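Local coordinates for whirlin (Mus musculus, PDB 6FDD), which serves as a scaffold protein of the USH2 complex in hearing and vision, needed for elongation and maintenance of hair-cell stereocilia in the inner ear, at residues R18-E23 against F60-E65; A27-Y32 against E52-H57. All coordinates share one frame; numbering follows the deposited sequence.

Contact 1 (R18-E23 against F60-E65); sequences RHLLTE and FSLLSE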
ATOM      1  N   ARG A  18     -10.592  -5.986  -1.140  1.00 37.37           N
ATOM      2  CA  ARG A  18     -11.724  -6.592  -1.845  1.00 37.69           C
ATOM      3  C   ARG A  18     -12.997  -5.745  -1.791  1.00 43.93           C
ATOM      4  O   ARG A  18     -13.739  -5.709  -2.769  1.00 43.84           O
ATOM      5  CB  ARG A  18     -11.982  -8.021  -1.355  1.00 36.48           C
ATOM      6  CG  ARG A  18     -11.040  -9.032  -2.003  1.00 42.49           C
ATOM      7  CD  ARG A  18     -11.191 -10.428  -1.418  1.00 48.76           C
ATOM      8  NE  ARG A  18     -10.094 -11.308  -1.829  1.00 57.64           N
ATOM      9  CZ  ARG A  18     -10.049 -11.973  -2.982  1.00 66.03           C
ATOM     10  NH1 ARG A  18     -11.041 -11.864  -3.859  1.00 48.62           N
ATOM     11  NH2 ARG A  18      -9.009 -12.744  -3.271  1.00 50.06           N
ATOM     12  N   HIS A  19     -13.217  -5.032  -0.674  1.00 42.62           N
ATOM     13  CA  HIS A  19     -14.370  -4.150  -0.472  1.00 43.65           C
ATOM     14  C   HIS A  19     -14.221  -2.772  -1.148  1.00 43.93           C
ATOM     15  O   HIS A  19     -15.208  -2.229  -1.638  1.00 44.11           O
ATOM     16  CB  HIS A  19     -14.645  -3.989   1.045  1.00 45.86           C
ATOM     17  CG  HIS A  19     -15.660  -2.940   1.396  1.00 50.45           C
ATOM     18  ND1 HIS A  19     -15.334  -1.865   2.213  1.00 52.85           N
ATOM     19  CD2 HIS A  19     -16.952  -2.817   1.006  1.00 52.96           C
ATOM     20  CE1 HIS A  19     -16.436  -1.134   2.302  1.00 52.60           C
ATOM     21  NE2 HIS A  19     -17.438  -1.669   1.596  1.00 52.98           N
ATOM     22  N   LEU A  20     -13.007  -2.207  -1.163  1.00 37.45           N
ATOM     23  CA  LEU A  20     -12.765  -0.857  -1.685  1.00 36.39           C
ATOM     24  C   LEU A  20     -12.245  -0.764  -3.127  1.00 36.19           C
ATOM     25  O   LEU A  20     -12.385   0.292  -3.746  1.00 35.57           O
ATOM     26  CB  LEU A  20     -11.801  -0.106  -0.743  1.00 36.46           C
ATOM     27  CG  LEU A  20     -12.276   0.094   0.716  1.00 41.40           C
ATOM     28  CD1 LEU A  20     -11.149   0.551   1.605  1.00 41.56           C
ATOM     29  CD2 LEU A  20     -13.441   1.067   0.799  1.00 44.60           C
ATOM     30  N   LEU A  21     -11.637  -1.839  -3.649  1.00 29.33           N
ATOM     31  CA  LEU A  21     -11.047  -1.834  -4.989  1.00 28.43           C
ATOM     32  C   LEU A  21     -11.671  -2.839  -5.944  1.00 33.02           C
ATOM     33  O   LEU A  21     -12.128  -3.904  -5.512  1.00 33.69           O
ATOM     34  CB  LEU A  21      -9.538  -2.153  -4.883  1.00 27.88           C
ATOM     35  CG  LEU A  21      -8.655  -1.301  -3.954  1.00 31.52           C
ATOM     36  CD1 LEU A  21      -7.236  -1.852  -3.918  1.00 30.94           C
ATOM     37  CD2 LEU A  21      -8.641   0.168  -4.385  1.00 31.31           C
ATOM     38  N   THR A  22     -11.598  -2.550  -7.263  1.00 28.66           N
ATOM     39  CA  THR A  22     -12.033  -3.490  -8.311  1.00 27.24           C
ATOM     40  C   THR A  22     -10.958  -4.588  -8.359  1.00 27.34           C
ATOM     41  O   THR A  22      -9.870  -4.384  -7.798  1.00 25.68           O
ATOM     42  CB  THR A  22     -12.079  -2.785  -9.684  1.00 33.24           C
ATOM     43  OG1 THR A  22     -10.749  -2.404 -10.067  1.00 29.63           O
ATOM     44  CG2 THR A  22     -13.028  -1.572  -9.709  1.00 33.95           C
ATOM     45  N   GLU A  23     -11.212  -5.702  -9.074  1.00 23.59           N
ATOM     46  CA  GLU A  23     -10.220  -6.770  -9.228  1.00 23.57           C
ATOM     47  C   GLU A  23      -8.929  -6.201  -9.850  1.00 25.22           C
ATOM     48  O   GLU A  23      -7.839  -6.528  -9.384  1.00 25.05           O
ATOM     49  CB  GLU A  23     -10.769  -7.929 -10.086  1.00 25.12           C
ATOM     50  CG  GLU A  23      -9.812  -9.107 -10.222  1.00 35.24           C
ATOM     51  CD  GLU A  23      -8.725  -9.025 -11.283  1.00 55.38           C
ATOM     52  OE1 GLU A  23      -8.927  -8.313 -12.293  1.00 53.66           O
ATOM     53  OE2 GLU A  23      -7.668  -9.674 -11.102  1.00 44.24           O
ATOM     54  N   PHE A  60      -7.772   5.761   0.287  1.00 27.54           N
ATOM     55  CA  PHE A  60      -6.620   6.217   1.068  1.00 27.67           C
ATOM     56  C   PHE A  60      -6.489   5.430   2.391  1.00 29.31           C
ATOM     57  O   PHE A  60      -5.366   5.165   2.823  1.00 27.65           O
ATOM     58  CB  PHE A  60      -6.648   7.743   1.320  1.00 30.32           C
ATOM     59  CG  PHE A  60      -5.431   8.257   2.073  1.00 33.53           C
ATOM     60  CD1 PHE A  60      -4.232   8.501   1.410  1.00 38.11           C
ATOM     61  CD2 PHE A  60      -5.472   8.448   3.452  1.00 36.83           C
ATOM     62  CE1 PHE A  60      -3.102   8.951   2.110  1.00 39.46           C
ATOM     63  CE2 PHE A  60      -4.339   8.885   4.151  1.00 40.26           C
ATOM     64  CZ  PHE A  60      -3.163   9.135   3.474  1.00 38.79           C
ATOM     65  N   SER A  61      -7.632   5.023   2.996  1.00 26.97           N
ATOM     66  CA  SER A  61      -7.647   4.230   4.241  1.00 27.65           C
ATOM     67  C   SER A  61      -6.863   2.909   4.133  1.00 31.24           C
ATOM     68  O   SER A  61      -6.387   2.393   5.150  1.00 29.90           O
ATOM     69  CB  SER A  61      -9.078   3.980   4.714  1.00 30.92           C
ATOM     70  OG  SER A  61      -9.689   2.936   3.983  1.00 40.26           O
ATOM     71  N   LEU A  62      -6.686   2.382   2.899  1.00 27.67           N
ATOM     72  CA  LEU A  62      -5.904   1.155   2.696  1.00 27.20           C
ATOM     73  C   LEU A  62      -4.429   1.296   3.066  1.00 29.22           C
ATOM     74  O   LEU A  62      -3.819   0.300   3.436  1.00 26.99           O
ATOM     75  CB  LEU A  62      -6.042   0.613   1.263  1.00 27.60           C
ATOM     76  CG  LEU A  62      -7.381  -0.019   0.919  1.00 32.91           C
ATOM     77  CD1 LEU A  62      -7.518  -0.182  -0.566  1.00 33.15           C
ATOM     78  CD2 LEU A  62      -7.535  -1.392   1.594  1.00 36.17           C
ATOM     79  N   LEU A  63      -3.837   2.514   2.974  1.00 26.23           N
ATOM     80  CA  LEU A  63      -2.416   2.680   3.340  1.00 25.48           C
ATOM     81  C   LEU A  63      -2.133   2.344   4.809  1.00 30.89           C
ATOM     82  O   LEU A  63      -1.032   1.861   5.105  1.00 29.71           O
ATOM     83  CB  LEU A  63      -1.856   4.059   2.958  1.00 25.08           C
ATOM     84  CG  LEU A  63      -1.683   4.271   1.453  1.00 29.04           C
ATOM     85  CD1 LEU A  63      -1.629   5.734   1.107  1.00 28.96           C
ATOM     86  CD2 LEU A  63      -0.453   3.542   0.932  1.00 29.71           C
ATOM     87  N   SER A  64      -3.134   2.519   5.716  1.00 30.87           N
ATOM     88  CA  SER A  64      -2.954   2.126   7.127  1.00 32.03           C
ATOM     89  C   SER A  64      -2.859   0.590   7.236  1.00 36.01           C
ATOM     90  O   SER A  64      -2.123   0.087   8.082  1.00 35.90           O
ATOM     91  CB  SER A  64      -4.057   2.685   8.023  1.00 36.78           C
ATOM     92  OG  SER A  64      -5.336   2.184   7.674  1.00 48.41           O
ATOM     93  N   GLU A  65      -3.543  -0.147   6.334  1.00 33.13           N
ATOM     94  CA  GLU A  65      -3.447  -1.612   6.290  1.00 32.81           C
ATOM     95  C   GLU A  65      -2.112  -2.023   5.679  1.00 34.64           C
ATOM     96  O   GLU A  65      -1.488  -2.966   6.158  1.00 34.02           O
ATOM     97  CB  GLU A  65      -4.619  -2.233   5.515  1.00 34.74           C
ATOM     98  CG  GLU A  65      -6.004  -1.864   6.032  1.00 47.79           C
ATOM     99  CD  GLU A  65      -6.473  -2.519   7.320  1.00 81.91           C
ATOM    100  OE1 GLU A  65      -5.736  -3.361   7.887  1.00 82.24           O
ATOM    101  OE2 GLU A  65      -7.600  -2.194   7.756  1.00 85.32           O
TER
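Leu20 and Leu21, where helix 11-20 ends, close on Leu62 of helix 62-67, an apolar helix-end contact inside the all-helical HHD2 (harmonin homology) domain of whirlin. The two leucines take Leu62 in different ways. Leu21 meets it tip to tip: Leu62 CD1 lies 3.7 Å from Leu21 CG and nearly as near to Leu21 CD1, so a single methyl sits against the branch point. Leu20 instead slides past Leu62 in the opposite direction and lays its CD1 alongside Leu62 CG at 3.9 Å. In Leu62, CG stands anti to the carbonyl carbon (chi1 -72°) and aims the branched end at the two leucines; CD1 then meets Leu21, and Leu62 CD2 comes within 4.1 Å of Leu20 CD1. An alanine here, lacking CG and both methyls, would probably open a gap facing Leu20 and Leu21 and leave their ends freer to turn. Leu62 and Leu21 also touch Leu54, in the turn after helix 43-53. At the margin, Leu20 CD1 lies 3.7 Å from Ser61 OG, a hydroxyl whose hydrogen bond goes back to Ala58 O. The Ser61 carbonyl is engaged too: Ser64 OG donates to Ser61 O at 2.7 Å, in the carbonyl plane, with a C=O...donor angle of 160°.

Contact 2 (A27-Y32 against E52-H57); sequences ATMMYY and ELLNTH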
ATOM      1  N   ALA A  27      -5.259  -5.981  -8.203  1.00 20.34           N
ATOM      2  CA  ALA A  27      -4.098  -6.567  -8.890  1.00 19.50           C
ATOM      3  C   ALA A  27      -2.938  -5.544  -8.922  1.00 21.34           C
ATOM      4  O   ALA A  27      -1.794  -5.927  -8.683  1.00 19.86           O
ATOM      5  CB  ALA A  27      -4.478  -6.986 -10.306  1.00 20.53           C
ATOM      6  N   THR A  28      -3.238  -4.245  -9.181  1.00 18.52           N
ATOM      7  CA  THR A  28      -2.189  -3.197  -9.183  1.00 17.65           C
ATOM      8  C   THR A  28      -1.552  -3.056  -7.793  1.00 20.66           C
ATOM      9  O   THR A  28      -0.320  -3.042  -7.667  1.00 18.91           O
ATOM     10  CB  THR A  28      -2.764  -1.876  -9.727  1.00 22.07           C
ATOM     11  OG1 THR A  28      -3.227  -2.096 -11.057  1.00 22.13           O
ATOM     12  CG2 THR A  28      -1.731  -0.742  -9.730  1.00 20.90           C
HETATM   13  N   MSE A  29      -2.381  -2.982  -6.747  1.00 18.46           N
HETATM   14  CA  MSE A  29      -1.859  -2.878  -5.388  1.00 19.36           C
HETATM   15  C   MSE A  29      -0.956  -4.061  -5.048  1.00 21.53           C
HETATM   16  O   MSE A  29       0.150  -3.849  -4.561  1.00 21.91           O
HETATM   17  CB  MSE A  29      -2.987  -2.770  -4.352  1.00 21.59           C
HETATM   18  CG  MSE A  29      -2.450  -2.710  -2.932  1.00 29.38           C
HETATM   19 SE   MSE A  29      -3.899  -2.512  -1.692  1.00 39.10          SE
HETATM   20  CE  MSE A  29      -3.704  -0.609  -1.585  1.00 36.53           C
HETATM   21  N   MSE A  30      -1.419  -5.298  -5.327  1.00 20.04           N
HETATM   22  CA  MSE A  30      -0.657  -6.513  -5.013  1.00 21.17           C
HETATM   23  C   MSE A  30       0.646  -6.575  -5.804  1.00 21.18           C
HETATM   24  O   MSE A  30       1.672  -6.959  -5.246  1.00 20.99           O
HETATM   25  CB  MSE A  30      -1.509  -7.781  -5.186  1.00 24.46           C
HETATM   26  CG  MSE A  30      -2.727  -7.826  -4.252  1.00 33.01           C
HETATM   27 SE   MSE A  30      -2.281  -7.463  -2.369  1.00 43.45          SE
HETATM   28  CE  MSE A  30      -1.505  -9.187  -1.901  1.00 41.20           C
ATOM     29  N   TYR A  31       0.624  -6.087  -7.063  1.00 18.06           N
ATOM     30  CA  TYR A  31       1.816  -6.018  -7.908  1.00 16.88           C
ATOM     31  C   TYR A  31       2.893  -5.148  -7.261  1.00 18.16           C
ATOM     32  O   TYR A  31       4.035  -5.599  -7.116  1.00 16.13           O
ATOM     33  CB  TYR A  31       1.449  -5.485  -9.325  1.00 17.79           C
ATOM     34  CG  TYR A  31       2.672  -5.151 -10.150  1.00 20.05           C
ATOM     35  CD1 TYR A  31       3.552  -6.148 -10.564  1.00 21.50           C
ATOM     36  CD2 TYR A  31       2.991  -3.828 -10.457  1.00 20.79           C
ATOM     37  CE1 TYR A  31       4.698  -5.842 -11.289  1.00 21.78           C
ATOM     38  CE2 TYR A  31       4.148  -3.510 -11.177  1.00 21.10           C
ATOM     39  CZ  TYR A  31       4.990  -4.519 -11.595  1.00 25.66           C
ATOM     40  OH  TYR A  31       6.129  -4.186 -12.269  1.00 24.56           O
ATOM     41  N   TYR A  32       2.539  -3.890  -6.882  1.00 17.33           N
ATOM     42  CA  TYR A  32       3.516  -2.971  -6.270  1.00 17.74           C
ATOM     43  C   TYR A  32       4.032  -3.478  -4.940  1.00 19.37           C
ATOM     44  O   TYR A  32       5.230  -3.374  -4.665  1.00 17.82           O
ATOM     45  CB  TYR A  32       2.964  -1.556  -6.174  1.00 19.64           C
ATOM     46  CG  TYR A  32       3.006  -0.883  -7.536  1.00 20.77           C
ATOM     47  CD1 TYR A  32       4.223  -0.582  -8.152  1.00 22.32           C
ATOM     48  CD2 TYR A  32       1.838  -0.608  -8.236  1.00 21.55           C
ATOM     49  CE1 TYR A  32       4.272  -0.012  -9.427  1.00 22.42           C
ATOM     50  CE2 TYR A  32       1.877  -0.012  -9.507  1.00 21.40           C
ATOM     51  CZ  TYR A  32       3.097   0.267 -10.100  1.00 29.09           C
ATOM     52  OH  TYR A  32       3.169   0.847 -11.351  1.00 32.09           O
ATOM     53  N   GLU A  52      -0.959   7.037  -6.719  1.00 19.86           N
ATOM     54  CA  GLU A  52      -1.549   7.105  -8.069  1.00 20.07           C
ATOM     55  C   GLU A  52      -2.793   6.211  -8.166  1.00 24.16           C
ATOM     56  O   GLU A  52      -3.730   6.518  -8.901  1.00 24.80           O
ATOM     57  CB  GLU A  52      -0.528   6.690  -9.139  1.00 21.48           C
ATOM     58  CG  GLU A  52       0.656   7.635  -9.255  1.00 25.53           C
ATOM     59  CD  GLU A  52       0.367   9.031  -9.784  1.00 37.89           C
ATOM     60  OE1 GLU A  52      -0.746   9.277 -10.305  1.00 33.19           O
ATOM     61  OE2 GLU A  52       1.295   9.868  -9.729  1.00 30.89           O
ATOM     62  N   LEU A  53      -2.798   5.114  -7.426  1.00 20.31           N
ATOM     63  CA  LEU A  53      -3.904   4.152  -7.441  1.00 19.51           C
ATOM     64  C   LEU A  53      -5.080   4.553  -6.545  1.00 22.82           C
ATOM     65  O   LEU A  53      -6.239   4.425  -6.944  1.00 23.38           O
ATOM     66  CB  LEU A  53      -3.357   2.774  -6.999  1.00 20.03           C
ATOM     67  CG  LEU A  53      -4.349   1.615  -6.952  1.00 25.29           C
ATOM     68  CD1 LEU A  53      -4.795   1.215  -8.367  1.00 26.43           C
ATOM     69  CD2 LEU A  53      -3.737   0.423  -6.230  1.00 28.33           C
ATOM     70  N   LEU A  54      -4.783   4.972  -5.311  1.00 20.19           N
ATOM     71  CA  LEU A  54      -5.783   5.258  -4.278  1.00 20.29           C
ATOM     72  C   LEU A  54      -6.314   6.686  -4.391  1.00 25.73           C
ATOM     73  O   LEU A  54      -5.897   7.576  -3.646  1.00 25.08           O
ATOM     74  CB  LEU A  54      -5.178   4.934  -2.895  1.00 20.53           C
ATOM     75  CG  LEU A  54      -4.560   3.531  -2.751  1.00 24.62           C
ATOM     76  CD1 LEU A  54      -3.880   3.371  -1.413  1.00 24.56           C
ATOM     77  CD2 LEU A  54      -5.610   2.414  -2.988  1.00 24.13           C
ATOM     78  N   ASN A  55      -7.225   6.896  -5.356  1.00 22.90           N
ATOM     79  CA  ASN A  55      -7.749   8.221  -5.700  1.00 23.46           C
ATOM     80  C   ASN A  55      -8.817   8.781  -4.762  1.00 31.30           C
ATOM     81  O   ASN A  55      -8.907   9.999  -4.638  1.00 32.88           O
ATOM     82  CB  ASN A  55      -8.253   8.251  -7.140  1.00 24.42           C
ATOM     83  CG  ASN A  55      -9.398   7.307  -7.423  1.00 34.55           C
ATOM     84  OD1 ASN A  55      -9.329   6.120  -7.134  1.00 24.58           O
ATOM     85  ND2 ASN A  55     -10.475   7.808  -7.999  1.00 30.39           N
ATOM     86  N   THR A  56      -9.633   7.936  -4.129  1.00 28.46           N
ATOM     87  CA  THR A  56     -10.712   8.429  -3.260  1.00 29.22           C
ATOM     88  C   THR A  56     -10.327   8.427  -1.770  1.00 34.32           C
ATOM     89  O   THR A  56      -9.354   7.788  -1.371  1.00 31.75           O
ATOM     90  CB  THR A  56     -11.983   7.600  -3.464  1.00 35.40           C
ATOM     91  OG1 THR A  56     -11.772   6.320  -2.869  1.00 35.62           O
ATOM     92  CG2 THR A  56     -12.383   7.468  -4.936  1.00 33.52           C
ATOM     93  N   HIS A  57     -11.130   9.126  -0.941  1.00 34.23           N
ATOM     94  CA  HIS A  57     -10.926   9.189   0.511  1.00 34.81           C
ATOM     95  C   HIS A  57     -10.958   7.770   1.120  1.00 36.22           C
ATOM     96  O   HIS A  57     -10.046   7.412   1.870  1.00 34.70           O
ATOM     97  CB  HIS A  57     -11.992  10.097   1.154  1.00 36.34           C
ATOM     98  CG  HIS A  57     -11.803  10.299   2.622  1.00 40.26           C
ATOM     99  ND1 HIS A  57     -10.884  11.212   3.117  1.00 42.45           N
ATOM    100  CD2 HIS A  57     -12.411   9.681   3.662  1.00 42.59           C
ATOM    101  CE1 HIS A  57     -10.964  11.123   4.438  1.00 42.06           C
ATOM    102  NE2 HIS A  57     -11.877  10.221   4.813  1.00 42.45           N
TER
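Leu53, the last residue of helix 43-53, packs its forked end against Thr28 and Met29, part of a contact in the all-helical HHD2 domain that sets the end of helix 43-53 and the turn after it against helix 23-37. In Leu53, CG anti to the backbone N (chi1 -180°) carries the fork out to helix 23-37, where CD1 and CD2 take different partners. CD1 touches Thr28 CB and CG2, each 3.9 Å from Leu53 CD1, as the two side chains pass in opposite directions; the polar branch of Thr28 is engaged elsewhere, OG1 being hydrogen-bonded to Gln24 O. Leu53 CD2 presses on the helix itself, 3.7 Å from Met29 N and 3.8 Å from Met29 CB. Thr28 CG2 also lies in the plane of the Tyr32 ring, at its edge, so this methyl is held between an aromatic rim and Leu53.

Leu54, the next residue, leaves the helix and is the centre of an inverse gamma turn, with a weak bond of 3.1 Å from Asn55 N to Leu53 O. Its side chain crosses that of Met29, here selenomethionine, at about a right angle. Met29 runs straight out to SE and then bends (chi3 -96°), which brings Met29 CE to 3.8 Å from Leu54 CD2. Val66 of helix 62-67 also packs on Met29. Farther along, the chain turns to polar anchoring: Asn55 OD1 is hydrogen-bonded to Lys59 NZ, and Thr56, the N-cap of the short helix that follows, caps the backbone Lys59 N with OG1.

Contact 2 is nested along the chain within the loop closed by contact 1, and their centres lie about 8 Å apart. Helices 11-20 and 23-37 follow each other directly and supply the first segments of the two contacts; the second segments come from the end of helix 43-53 and from helix 62-67, with the short helix 57-60 between them. The contacts share one apolar interior, in which Leu63 CG is 3.7 Å from Leu54 CD1. Leu62 bridges them as well, its CB 3.9 Å from Met29 CE. Together they join four helices of this single domain of the longer scaffold protein through packing that runs on from one contact to the other.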